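Local atomic coordinates of HcgC (PDB entry 5O4N), a protein that probably transfers a methyl group from S-adenosyl-L-methionine to the pyridinol precursor in biosynthesis of the FeGP cofactor. Residues Val25-Ala30 with Gly54-Tyr59; Ala45-Ala50 with Ile110-Ile115; Ile73-Lys78 with Phe88-Lys93. All coordinates share one frame; numbering follows the deposited sequence.

Overall arrangement
The three contacts belong to a Rossmann-type domain and gather round the bound S-adenosyl-L-homocysteine. Contact 2 pairs two neighbouring strands of the sheet, and the loops beyond their ends carry the ligand. Contact 1, with its centre about 11 Å from that of contact 2, packs two helices against each other and meets it directly: L112 CD1 lies 3.8 Å from I57 CD1. Contact 3, centred about 12 Å from contact 2, flanks the adenine end of the ligand and touches contact 2 where A50 CB is 4.1 Å from L77 CB. Contacts 1 and 3 do not touch; their centres are about 18 Å apart. K29 of contact 1 also reaches the ligand.

Contact 1. Residues Val25-Ala30 with Gly54-Tyr59; sequences VVEKKA and GSYIAY
A30 and Y56 form the middle of this helix-to-helix contact: the A30 methyl is a low bump that fills the hollow between the Y56 ring and the I57 side chain. A30 CB is 3.7 Å from Y56 CD2, meeting the ring obliquely, and 4.1 Å from I57 CG1. The small residue lets the chains close in, with CA atoms of A30 and I57 only 5.0 Å apart, while the axes of these short segments pass at 8.9 Å and cross at -42°. Y56 carries CG anti to its backbone N (chi1 -174°), which swings the ring across helix 25-30. Its root rests on V26, whose CG2 is 3.8 Å from Y56 CB; farther out, the V26 carbonyl O lies at the ring edge, and E27 CG touches Y56 CE2 at 4.2 Å, the carboxylate and ring planes 76° apart. On the other flank I57 CG1 lies alongside the A30 backbone, and I57 CD1 ends 4.2 Å from K29 CB. Beyond CG the K29 chain is extended and leads away to the S-adenosyl-L-homocysteine site, where NZ makes a salt bridge with E134 and hydrogen bonds with T177 and S175. Helix 177-193 packs against V25 and V26, Y56 meets the F82 ring edge-to-face, and A58 packs on V68 and I70 of strand 65-72 and I86 of strand 86-90.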
loop_
_atom_site.group_PDB
_atom_site.type_symbol
_atom_site.label_atom_id
_atom_site.label_comp_id
_atom_site.label_asym_id
_atom_site.label_seq_id
_atom_site.Cartn_x
_atom_site.Cartn_y
_atom_site.Cartn_z
ATOM N N VAL A 25 0.533 -12.647 -20.487
ATOM C CA VAL A 25 1.036 -11.317 -20.891
ATOM C C VAL A 25 1.493 -11.314 -22.361
ATOM O O VAL A 25 1.096 -10.413 -23.105
ATOM C CB VAL A 25 2.117 -10.801 -19.917
ATOM C CG1 VAL A 25 2.835 -9.582 -20.454
ATOM C CG2 VAL A 25 1.494 -10.497 -18.565
ATOM N N VAL A 26 2.293 -12.322 -22.797
ATOM C CA VAL A 26 2.771 -12.378 -24.196
ATOM C C VAL A 26 1.603 -12.545 -25.171
ATOM O O VAL A 26 1.625 -11.959 -26.247
ATOM C CB VAL A 26 3.923 -13.403 -24.458
ATOM C CG1 VAL A 26 5.065 -13.226 -23.450
ATOM C CG2 VAL A 26 3.453 -14.841 -24.479
ATOM N N GLU A 27 0.583 -13.338 -24.793
ATOM C CA GLU A 27 -0.577 -13.548 -25.641
ATOM C C GLU A 27 -1.360 -12.215 -25.792
ATOM O O GLU A 27 -1.827 -11.892 -26.896
ATOM C CB GLU A 27 -1.438 -14.707 -25.115
ATOM C CG GLU A 27 -2.488 -15.165 -26.116
ATOM C CD GLU A 27 -3.378 -16.298 -25.643
ATOM O OE1 GLU A 27 -4.175 -16.795 -26.472
ATOM O OE2 GLU A 27 -3.299 -16.673 -24.447
ATOM N N LYS A 28 -1.480 -11.435 -24.701
ATOM C CA LYS A 28 -2.156 -10.143 -24.752
ATOM C C LYS A 28 -1.421 -9.195 -25.700
ATOM O O LYS A 28 -2.067 -8.470 -26.464
ATOM C CB LYS A 28 -2.316 -9.526 -23.364
ATOM C CG LYS A 28 -3.463 -10.165 -22.612
ATOM C CD LYS A 28 -3.496 -9.761 -21.162
ATOM C CE LYS A 28 -4.822 -10.154 -20.544
ATOM N NZ LYS A 28 -4.865 -9.858 -19.099
ATOM N N LYS A 29 -0.084 -9.205 -25.674
ATOM C CA LYS A 29 0.712 -8.347 -26.573
ATOM C C LYS A 29 0.553 -8.821 -28.009
ATOM O O LYS A 29 0.394 -7.998 -28.906
ATOM C CB LYS A 29 2.189 -8.326 -26.176
ATOM C CG LYS A 29 2.470 -7.632 -24.885
ATOM C CD LYS A 29 3.950 -7.541 -24.618
ATOM C CE LYS A 29 4.238 -6.800 -23.334
ATOM N NZ LYS A 29 5.672 -6.646 -23.088
ATOM N N ALA A 30 0.580 -10.149 -28.236
ATOM C CA ALA A 30 0.420 -10.689 -29.591
ATOM C C ALA A 30 -0.977 -10.357 -30.139
ATOM O O ALA A 30 -1.110 -10.012 -31.308
ATOM C CB ALA A 30 0.647 -12.187 -29.594
ATOM N N GLY A 54 8.777 -11.407 -27.843
ATOM C CA GLY A 54 9.120 -11.523 -29.253
ATOM C C GLY A 54 8.938 -12.888 -29.876
ATOM O O GLY A 54 8.495 -12.984 -31.023
ATOM N N SER A 55 9.285 -13.941 -29.125
ATOM C CA SER A 55 9.167 -15.332 -29.575
ATOM C C SER A 55 7.720 -15.682 -29.938
ATOM O O SER A 55 7.467 -16.159 -31.050
ATOM C CB SER A 55 9.676 -16.272 -28.488
ATOM O OG SER A 55 9.568 -17.622 -28.899
ATOM N N TYR A 56 6.772 -15.445 -29.011
ATOM C CA TYR A 56 5.370 -15.747 -29.266
ATOM C C TYR A 56 4.779 -14.777 -30.312
ATOM O O TYR A 56 3.943 -15.195 -31.110
ATOM C CB TYR A 56 4.527 -15.786 -27.977
ATOM C CG TYR A 56 3.122 -16.251 -28.275
ATOM C CD1 TYR A 56 2.863 -17.576 -28.619
ATOM C CD2 TYR A 56 2.060 -15.351 -28.305
ATOM C CE1 TYR A 56 1.581 -18.003 -28.951
ATOM C CE2 TYR A 56 0.772 -15.766 -28.637
ATOM C CZ TYR A 56 0.536 -17.096 -28.953
ATOM O OH TYR A 56 -0.719 -17.543 -29.279
ATOM N N ILE A 57 5.214 -13.501 -30.318
ATOM C CA ILE A 57 4.716 -12.525 -31.283
ATOM C C ILE A 57 5.112 -12.969 -32.688
ATOM O O ILE A 57 4.256 -12.989 -33.564
ATOM C CB ILE A 57 5.177 -11.080 -30.962
ATOM C CG1 ILE A 57 4.410 -10.546 -29.719
ATOM C CG2 ILE A 57 4.995 -10.138 -32.189
ATOM C CD1 ILE A 57 5.046 -9.407 -29.034
ATOM N N ALA A 58 6.388 -13.310 -32.909
ATOM C CA ALA A 58 6.856 -13.763 -34.238
ATOM C C ALA A 58 6.051 -14.996 -34.717
ATOM O O ALA A 58 5.659 -15.059 -35.879
ATOM C CB ALA A 58 8.342 -14.083 -34.205
ATOM N N TYR A 59 5.794 -15.950 -33.814
ATOM C CA TYR A 59 5.022 -17.155 -34.114
ATOM C C TYR A 59 3.584 -16.785 -34.531
ATOM O O TYR A 59 3.049 -17.408 -35.435
ATOM C CB TYR A 59 4.991 -18.124 -32.902
ATOM C CG TYR A 59 3.973 -19.233 -33.060
ATOM C CD1 TYR A 59 4.207 -20.310 -33.906
ATOM C CD2 TYR A 59 2.759 -19.190 -32.380
ATOM C CE1 TYR A 59 3.260 -21.311 -34.080
ATOM C CE2 TYR A 59 1.809 -20.193 -32.534
ATOM C CZ TYR A 59 2.061 -21.254 -33.386
ATOM O OH TYR A 59 1.117 -22.249 -33.553
#

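Contact 2. Residues Ala45-Ala50 with Ile110-Ile115; sequences AIVFGA and IDLTGI. With SAH (S-adenosyl-L-homocysteine), chain E; 9KH (6-carboxy methyl-4-hydroxy-2-pyridinol), chain F.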
loop_
_atom_site.group_PDB
_atom_site.type_symbol
_atom_site.label_atom_id
_atom_site.label_comp_id
_atom_site.label_asym_id
_atom_site.label_seq_id
_atom_site.Cartn_x
_atom_site.Cartn_y
_atom_site.Cartn_z
ATOM N N ALA A 45 8.121 -10.113 -42.597
ATOM C CA ALA A 45 8.047 -9.428 -41.324
ATOM C C ALA A 45 9.379 -9.579 -40.583
ATOM O O ALA A 45 9.937 -10.667 -40.547
ATOM C CB ALA A 45 6.920 -10.009 -40.495
ATOM N N ILE A 46 9.886 -8.484 -40.003
ATOM C CA ILE A 46 11.127 -8.473 -39.230
ATOM C C ILE A 46 10.709 -8.044 -37.808
ATOM O O ILE A 46 10.083 -7.007 -37.638
ATOM C CB ILE A 46 12.270 -7.603 -39.854
ATOM C CG1 ILE A 46 12.821 -8.337 -41.093
ATOM C CG2 ILE A 46 13.399 -7.363 -38.838
ATOM C CD1 ILE A 46 14.092 -7.845 -41.700
ATOM N N VAL A 47 11.054 -8.855 -36.808
ATOM C CA VAL A 47 10.747 -8.620 -35.406
ATOM C C VAL A 47 12.074 -8.483 -34.675
ATOM O O VAL A 47 12.847 -9.439 -34.642
ATOM C CB VAL A 47 9.891 -9.772 -34.830
ATOM C CG1 VAL A 47 9.595 -9.565 -33.340
ATOM C CG2 VAL A 47 8.588 -9.935 -35.620
ATOM N N PHE A 48 12.344 -7.312 -34.096
ATOM C CA PHE A 48 13.573 -7.059 -33.345
ATOM C C PHE A 48 13.348 -7.348 -31.861
ATOM O O PHE A 48 12.460 -6.748 -31.268
ATOM C CB PHE A 48 14.017 -5.604 -33.497
ATOM C CG PHE A 48 14.636 -5.331 -34.834
ATOM C CD1 PHE A 48 13.857 -4.955 -35.911
ATOM C CD2 PHE A 48 15.998 -5.454 -35.016
ATOM C CE1 PHE A 48 14.438 -4.702 -37.156
ATOM C CE2 PHE A 48 16.580 -5.192 -36.248
ATOM C CZ PHE A 48 15.798 -4.822 -37.316
ATOM N N GLY A 49 14.145 -8.242 -31.275
ATOM C CA GLY A 49 14.034 -8.599 -29.861
ATOM C C GLY A 49 13.248 -9.873 -29.643
ATOM O O GLY A 49 12.017 -9.874 -29.701
ATOM N N ALA A 50 13.962 -10.961 -29.396
ATOM C CA ALA A 50 13.383 -12.282 -29.178
ATOM C C ALA A 50 12.825 -12.455 -27.766
ATOM O O ALA A 50 11.794 -13.101 -27.592
ATOM C CB ALA A 50 14.435 -13.347 -29.436
ATOM N N ILE A 110 8.574 -4.763 -36.665
ATOM C CA ILE A 110 8.115 -4.698 -35.281
ATOM C C ILE A 110 9.344 -4.579 -34.385
ATOM O O ILE A 110 10.162 -5.499 -34.376
ATOM C CB ILE A 110 7.249 -5.910 -34.886
ATOM C CG1 ILE A 110 6.028 -5.990 -35.806
ATOM C CG2 ILE A 110 6.820 -5.797 -33.386
ATOM C CD1 ILE A 110 5.036 -7.023 -35.486
ATOM N N ASP A 111 9.467 -3.477 -33.644
ATOM C CA ASP A 111 10.596 -3.262 -32.727
ATOM C C ASP A 111 10.154 -3.502 -31.279
ATOM O O ASP A 111 9.399 -2.704 -30.743
ATOM C CB ASP A 111 11.181 -1.847 -32.849
ATOM C CG ASP A 111 12.193 -1.542 -31.744
ATOM O OD1 ASP A 111 12.999 -2.440 -31.417
ATOM O OD2 ASP A 111 12.133 -0.423 -31.163
ATOM N N LEU A 112 10.633 -4.574 -30.647
ATOM C CA LEU A 112 10.288 -4.898 -29.257
ATOM C C LEU A 112 11.494 -4.780 -28.320
ATOM O O LEU A 112 11.428 -5.279 -27.189
ATOM C CB LEU A 112 9.780 -6.349 -29.193
ATOM C CG LEU A 112 8.705 -6.737 -30.180
ATOM C CD1 LEU A 112 8.486 -8.220 -30.159
ATOM C CD2 LEU A 112 7.417 -5.989 -29.894
ATOM N N THR A 113 12.579 -4.143 -28.752
ATOM C CA THR A 113 13.786 -4.042 -27.937
ATOM C C THR A 113 13.693 -3.098 -26.731
ATOM O O THR A 113 14.367 -3.343 -25.728
ATOM C CB THR A 113 14.989 -3.710 -28.800
ATOM O OG1 THR A 113 14.811 -2.421 -29.370
ATOM C CG2 THR A 113 15.217 -4.769 -29.879
ATOM N N GLY A 114 12.891 -2.046 -26.831
ATOM C CA GLY A 114 12.732 -1.097 -25.743
ATOM C C GLY A 114 13.992 -0.356 -25.316
ATOM O O GLY A 114 14.781 0.073 -26.162
ATOM N N ILE A 115 14.177 -0.206 -23.987
ATOM C CA ILE A 115 15.294 0.523 -23.362
ATOM C C ILE A 115 16.680 0.054 -23.851
ATOM O O ILE A 115 17.033 -1.122 -23.717
ATOM C CB ILE A 115 15.202 0.519 -21.800
ATOM C CG1 ILE A 115 13.921 1.246 -21.306
ATOM C CG2 ILE A 115 16.434 1.194 -21.192
ATOM C CD1 ILE A 115 13.405 0.739 -19.953
HETATM N N SAH E . 9.909 -5.754 -24.900
HETATM C CA SAH E . 10.404 -7.024 -24.284
HETATM C CB SAH E . 11.656 -6.793 -23.431
HETATM C CG SAH E . 12.774 -6.150 -24.245
HETATM S SD SAH E . 14.346 -6.828 -23.831
HETATM C C SAH E . 9.346 -7.645 -23.416
HETATM O O SAH E . 8.434 -6.945 -22.944
HETATM O OXT SAH E . 9.403 -8.854 -23.185
HETATM C "C5'" SAH E . 15.379 -6.476 -25.215
HETATM C "C4'" SAH E . 15.456 -7.672 -26.185
HETATM O "O4'" SAH E . 15.934 -7.183 -27.464
HETATM C "C3'" SAH E . 16.510 -8.698 -25.743
HETATM O "O3'" SAH E . 16.201 -9.965 -26.358
HETATM C "C2'" SAH E . 17.807 -8.132 -26.329
HETATM O "O2'" SAH E . 18.856 -9.095 -26.466
HETATM C "C1'" SAH E . 17.303 -7.585 -27.680
HETATM N N9 SAH E . 18.050 -6.421 -28.193
HETATM C C8 SAH E . 18.590 -5.396 -27.484
HETATM N N7 SAH E . 19.175 -4.503 -28.318
HETATM C C5 SAH E . 19.003 -4.951 -29.575
HETATM C C6 SAH E . 19.360 -4.500 -30.941
HETATM N N6 SAH E . 20.056 -3.355 -31.130
HETATM N N1 SAH E . 18.977 -5.275 -31.995
HETATM C C2 SAH E . 18.281 -6.420 -31.844
HETATM N N3 SAH E . 17.929 -6.887 -30.627
HETATM C C4 SAH E . 18.257 -6.217 -29.490
HETATM C C2 9KH F . 13.245 -2.950 -21.565
HETATM C C3 9KH F . 12.391 -3.354 -20.530
HETATM C C4 9KH F . 12.974 -3.996 -19.429
HETATM C C6 9KH F . 15.129 -3.820 -20.383
HETATM O O1 9KH F . 12.757 -2.320 -22.666
HETATM N N5 9KH F . 14.308 -4.221 -19.389
HETATM C C7 9KH F . 14.613 -3.186 -21.500
HETATM O O8 9KH F . 16.462 -4.069 -20.293
HETATM C C9 9KH F . 10.894 -3.089 -20.627
HETATM C C10 9KH F . 12.183 -4.495 -18.260
HETATM C C12 9KH F . 11.665 -5.888 -18.606
HETATM O O13 9KH F . 12.282 -6.636 -19.427
HETATM O O14 9KH F . 10.616 -6.206 -18.025
#
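Parallel strand pairing joins I46-F48 to I110-L112 deep in the protein, where strand 42-48 lies between strands 65-72 and 108-111 of the mixed sheet. Three backbone bonds of 2.9 Å hold the pair: I110 N to I46 O and F48 N to I110 O, both close to straight, and L112 N to F48 O, more bent (153°). The side chains of V47 and I110 share one face of the sheet, those of F48 and D111 the other. The V47 side chain meets L112 at an angle, CG1 3.6 Å from CD1, and F48 CB lies 3.9 Å from T113 CG2. Here the strands end in the loops that make the S-adenosyl-L-homocysteine site of a Rossmann-type fold. At the backbone angles of G49 (phi +98°) a CB would press on the F48 carbonyl O and also crowd the ribose O4', which calls for glycine. The L112 carbonyl O accepts a hydrogen bond from the amino N of the ligand, 2.8 Å, while T113 CG2 packs 3.4 Å from C4 of its adenine. D111 closes an Asx turn: OD1 accepts from T113 OG1 with its syn lone pair and from T113 N above the carboxylate plane, while OD2 is bridged to R153. An alanine at D111 takes away both oxygens, which would probably leave T113 N and R153 without their carboxylate partner and the ligand-facing loop freer to shift. I115 N gives a 2.9 Å hydrogen bond to O1 of the pyridinol, and I115 packs on V9 of a second subunit.

Contact 3. Residues Ile73-Lys78 with Phe88-Lys93; sequences IQPHLK and FMDLNK. With SAH (S-adenosyl-L-homocysteine), chain E.
K78 packs over one face of the F88 ring, and this CH-pi contact pins the loop that follows strand 65-72 of the Rossmann-type sheet to strand 86-90, outermost of the sheet within this chain. K78 CB sits 3.8 Å from the ring centroid and 14° off the normal. F88 has CG anti to the backbone N (chi1 -178°), which carries the ring out to the 3-10 segment that starts at P75. Around its rim the ring meets backbone: the Q74 carbonyl O lies near the ring plane, 3.6 Å from CZ, and P75 O approaches obliquely. D90, just before helix 91-99, turns its carboxylate to P75, whose CG lies 3.6 Å from OD1. The same oxygen lies 3.4 Å from the I73 carbonyl O, a pair of acceptors that do not bond. I73 and L91 meet at a slant, CD1 of the one 3.8 Å from CD2 of the other, and together they border the adenine of S-adenosyl-L-homocysteine: I73 CB is 3.9 Å from C4 and C5. Toward the ribose, L77 CD1 nears O3' and Q74 CG nears O2'. Q74 also packs on I5 of a second subunit. At the far end of the adenine, L91 CD2 lies 3.7 Å from the amino N6.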
loop_
_atom_site.group_PDB
_atom_site.type_symbol
_atom_site.label_atom_id
_atom_site.label_comp_id
_atom_site.label_asym_id
_atom_site.label_seq_id
_atom_site.Cartn_x
_atom_site.Cartn_y
_atom_site.Cartn_z
ATOM N N ILE A 73 20.365 -9.171 -30.962
ATOM C CA ILE A 73 21.781 -8.851 -30.792
ATOM C C ILE A 73 22.527 -10.041 -30.132
ATOM O O ILE A 73 23.740 -10.172 -30.300
ATOM C CB ILE A 73 21.935 -7.501 -29.991
ATOM C CG1 ILE A 73 23.363 -6.932 -30.136
ATOM C CG2 ILE A 73 21.556 -7.663 -28.508
ATOM C CD1 ILE A 73 23.475 -5.438 -29.825
ATOM N N GLN A 74 21.792 -10.886 -29.386
ATOM C CA GLN A 74 22.320 -12.067 -28.697
ATOM C C GLN A 74 22.040 -13.359 -29.538
ATOM O O GLN A 74 20.893 -13.818 -29.593
ATOM C CB GLN A 74 21.645 -12.222 -27.329
ATOM C CG GLN A 74 21.788 -11.034 -26.401
ATOM C CD GLN A 74 23.089 -10.975 -25.648
ATOM O OE1 GLN A 74 24.037 -11.723 -25.910
ATOM N NE2 GLN A 74 23.150 -10.060 -24.681
ATOM N N PRO A 75 23.063 -13.966 -30.190
ATOM C CA PRO A 75 22.813 -15.186 -30.985
ATOM C C PRO A 75 22.198 -16.386 -30.238
ATOM O O PRO A 75 21.445 -17.155 -30.848
ATOM C CB PRO A 75 24.205 -15.552 -31.524
ATOM C CG PRO A 75 24.994 -14.326 -31.435
ATOM C CD PRO A 75 24.481 -13.570 -30.254
ATOM N N HIS A 76 22.503 -16.555 -28.924
ATOM C CA HIS A 76 21.976 -17.676 -28.137
ATOM C C HIS A 76 20.444 -17.637 -27.974
ATOM O O HIS A 76 19.846 -18.669 -27.681
ATOM C CB HIS A 76 22.690 -17.805 -26.791
ATOM C CG HIS A 76 22.209 -16.822 -25.775
ATOM N ND1 HIS A 76 22.605 -15.503 -25.808
ATOM C CD2 HIS A 76 21.362 -17.003 -24.736
ATOM C CE1 HIS A 76 21.999 -14.924 -24.788
ATOM N NE2 HIS A 76 21.248 -15.792 -24.112
ATOM N N LEU A 77 19.800 -16.462 -28.195
ATOM C CA LEU A 77 18.356 -16.333 -28.106
ATOM C C LEU A 77 17.633 -17.079 -29.225
ATOM O O LEU A 77 16.402 -17.103 -29.223
ATOM C CB LEU A 77 17.900 -14.877 -27.994
ATOM C CG LEU A 77 18.217 -14.227 -26.642
ATOM C CD1 LEU A 77 17.817 -12.789 -26.654
ATOM C CD2 LEU A 77 17.503 -14.948 -25.470
ATOM N N LYS A 78 18.362 -17.726 -30.172
ATOM C CA LYS A 78 17.703 -18.522 -31.204
ATOM C C LYS A 78 16.989 -19.662 -30.389
ATOM O O LYS A 78 15.938 -20.108 -30.789
ATOM C CB LYS A 78 18.702 -19.077 -32.246
ATOM C CG LYS A 78 19.690 -20.115 -31.686
ATOM C CD LYS A 78 21.010 -20.191 -32.468
ATOM C CE LYS A 78 22.206 -20.484 -31.579
ATOM N NZ LYS A 78 22.105 -21.789 -30.864
ATOM N N PHE A 88 15.791 -16.904 -37.759
ATOM C CA PHE A 88 16.551 -16.167 -36.761
ATOM C C PHE A 88 17.754 -15.557 -37.448
ATOM O O PHE A 88 18.422 -16.201 -38.251
ATOM C CB PHE A 88 16.999 -17.036 -35.570
ATOM C CG PHE A 88 17.738 -16.243 -34.519
ATOM C CD1 PHE A 88 19.109 -16.038 -34.615
ATOM C CD2 PHE A 88 17.055 -15.663 -33.451
ATOM C CE1 PHE A 88 19.788 -15.292 -33.655
ATOM C CE2 PHE A 88 17.739 -14.917 -32.489
ATOM C CZ PHE A 88 19.099 -14.726 -32.603
ATOM N N MET A 89 18.024 -14.315 -37.126
ATOM C CA MET A 89 19.133 -13.582 -37.699
ATOM C C MET A 89 19.807 -12.778 -36.611
ATOM O O MET A 89 19.139 -12.060 -35.869
ATOM C CB MET A 89 18.584 -12.641 -38.787
ATOM C CG MET A 89 19.392 -12.617 -40.021
ATOM S SD MET A 89 18.703 -11.478 -41.235
ATOM C CE MET A 89 19.838 -11.807 -42.609
ATOM N N ASP A 90 21.125 -12.893 -36.517
ATOM C CA ASP A 90 21.919 -12.153 -35.537
ATOM C C ASP A 90 21.959 -10.697 -36.042
ATOM O O ASP A 90 21.847 -10.480 -37.252
ATOM C CB ASP A 90 23.340 -12.740 -35.487
ATOM C CG ASP A 90 24.241 -12.102 -34.463
ATOM O OD1 ASP A 90 23.719 -11.634 -33.421
ATOM O OD2 ASP A 90 25.476 -12.136 -34.665
ATOM N N LEU A 91 22.111 -9.705 -35.152
ATOM C CA LEU A 91 22.151 -8.305 -35.591
ATOM C C LEU A 91 23.296 -8.077 -36.589
ATOM O O LEU A 91 23.124 -7.321 -37.546
ATOM C CB LEU A 91 22.219 -7.333 -34.391
ATOM C CG LEU A 91 22.156 -5.828 -34.697
ATOM C CD1 LEU A 91 20.845 -5.456 -35.329
ATOM C CD2 LEU A 91 22.383 -5.020 -33.441
ATOM N N ASN A 92 24.445 -8.744 -36.371
ATOM C CA ASN A 92 25.637 -8.668 -37.255
ATOM C C ASN A 92 25.269 -9.128 -38.675
ATOM O O ASN A 92 25.650 -8.492 -39.655
ATOM C CB ASN A 92 26.766 -9.596 -36.732
ATOM C CG ASN A 92 27.967 -8.881 -36.171
ATOM O OD1 ASN A 92 28.469 -7.917 -36.753
ATOM N ND2 ASN A 92 28.521 -9.402 -35.076
ATOM N N LYS A 93 24.532 -10.241 -38.764
ATOM C CA LYS A 93 24.097 -10.833 -40.028
ATOM C C LYS A 93 23.084 -9.946 -40.750
ATOM O O LYS A 93 23.147 -9.848 -41.980
ATOM C CB LYS A 93 23.524 -12.244 -39.786
ATOM C CG LYS A 93 23.306 -13.070 -41.050
ATOM C CD LYS A 93 22.612 -14.409 -40.742
ATOM C CE LYS A 93 21.854 -14.966 -41.926
ATOM N NZ LYS A 93 20.977 -16.111 -41.557
HETATM N N SAH E . 9.909 -5.754 -24.900
HETATM C CA SAH E . 10.404 -7.024 -24.284
HETATM C CB SAH E . 11.656 -6.793 -23.431
HETATM C CG SAH E . 12.774 -6.150 -24.245
HETATM S SD SAH E . 14.346 -6.828 -23.831
HETATM C C SAH E . 9.346 -7.645 -23.416
HETATM O O SAH E . 8.434 -6.945 -22.944
HETATM O OXT SAH E . 9.403 -8.854 -23.185
HETATM C "C5'" SAH E . 15.379 -6.476 -25.215
HETATM C "C4'" SAH E . 15.456 -7.672 -26.185
HETATM O "O4'" SAH E . 15.934 -7.183 -27.464
HETATM C "C3'" SAH E . 16.510 -8.698 -25.743
HETATM O "O3'" SAH E . 16.201 -9.965 -26.358
HETATM C "C2'" SAH E . 17.807 -8.132 -26.329
HETATM O "O2'" SAH E . 18.856 -9.095 -26.466
HETATM C "C1'" SAH E . 17.303 -7.585 -27.680
HETATM N N9 SAH E . 18.050 -6.421 -28.193
HETATM C C8 SAH E . 18.590 -5.396 -27.484
HETATM N N7 SAH E . 19.175 -4.503 -28.318
HETATM C C5 SAH E . 19.003 -4.951 -29.575
HETATM C C6 SAH E . 19.360 -4.500 -30.941
HETATM N N6 SAH E . 20.056 -3.355 -31.130
HETATM N N1 SAH E . 18.977 -5.275 -31.995
HETATM C C2 SAH E . 18.281 -6.420 -31.844
HETATM N N3 SAH E . 17.929 -6.887 -30.627
HETATM C C4 SAH E . 18.257 -6.217 -29.490
#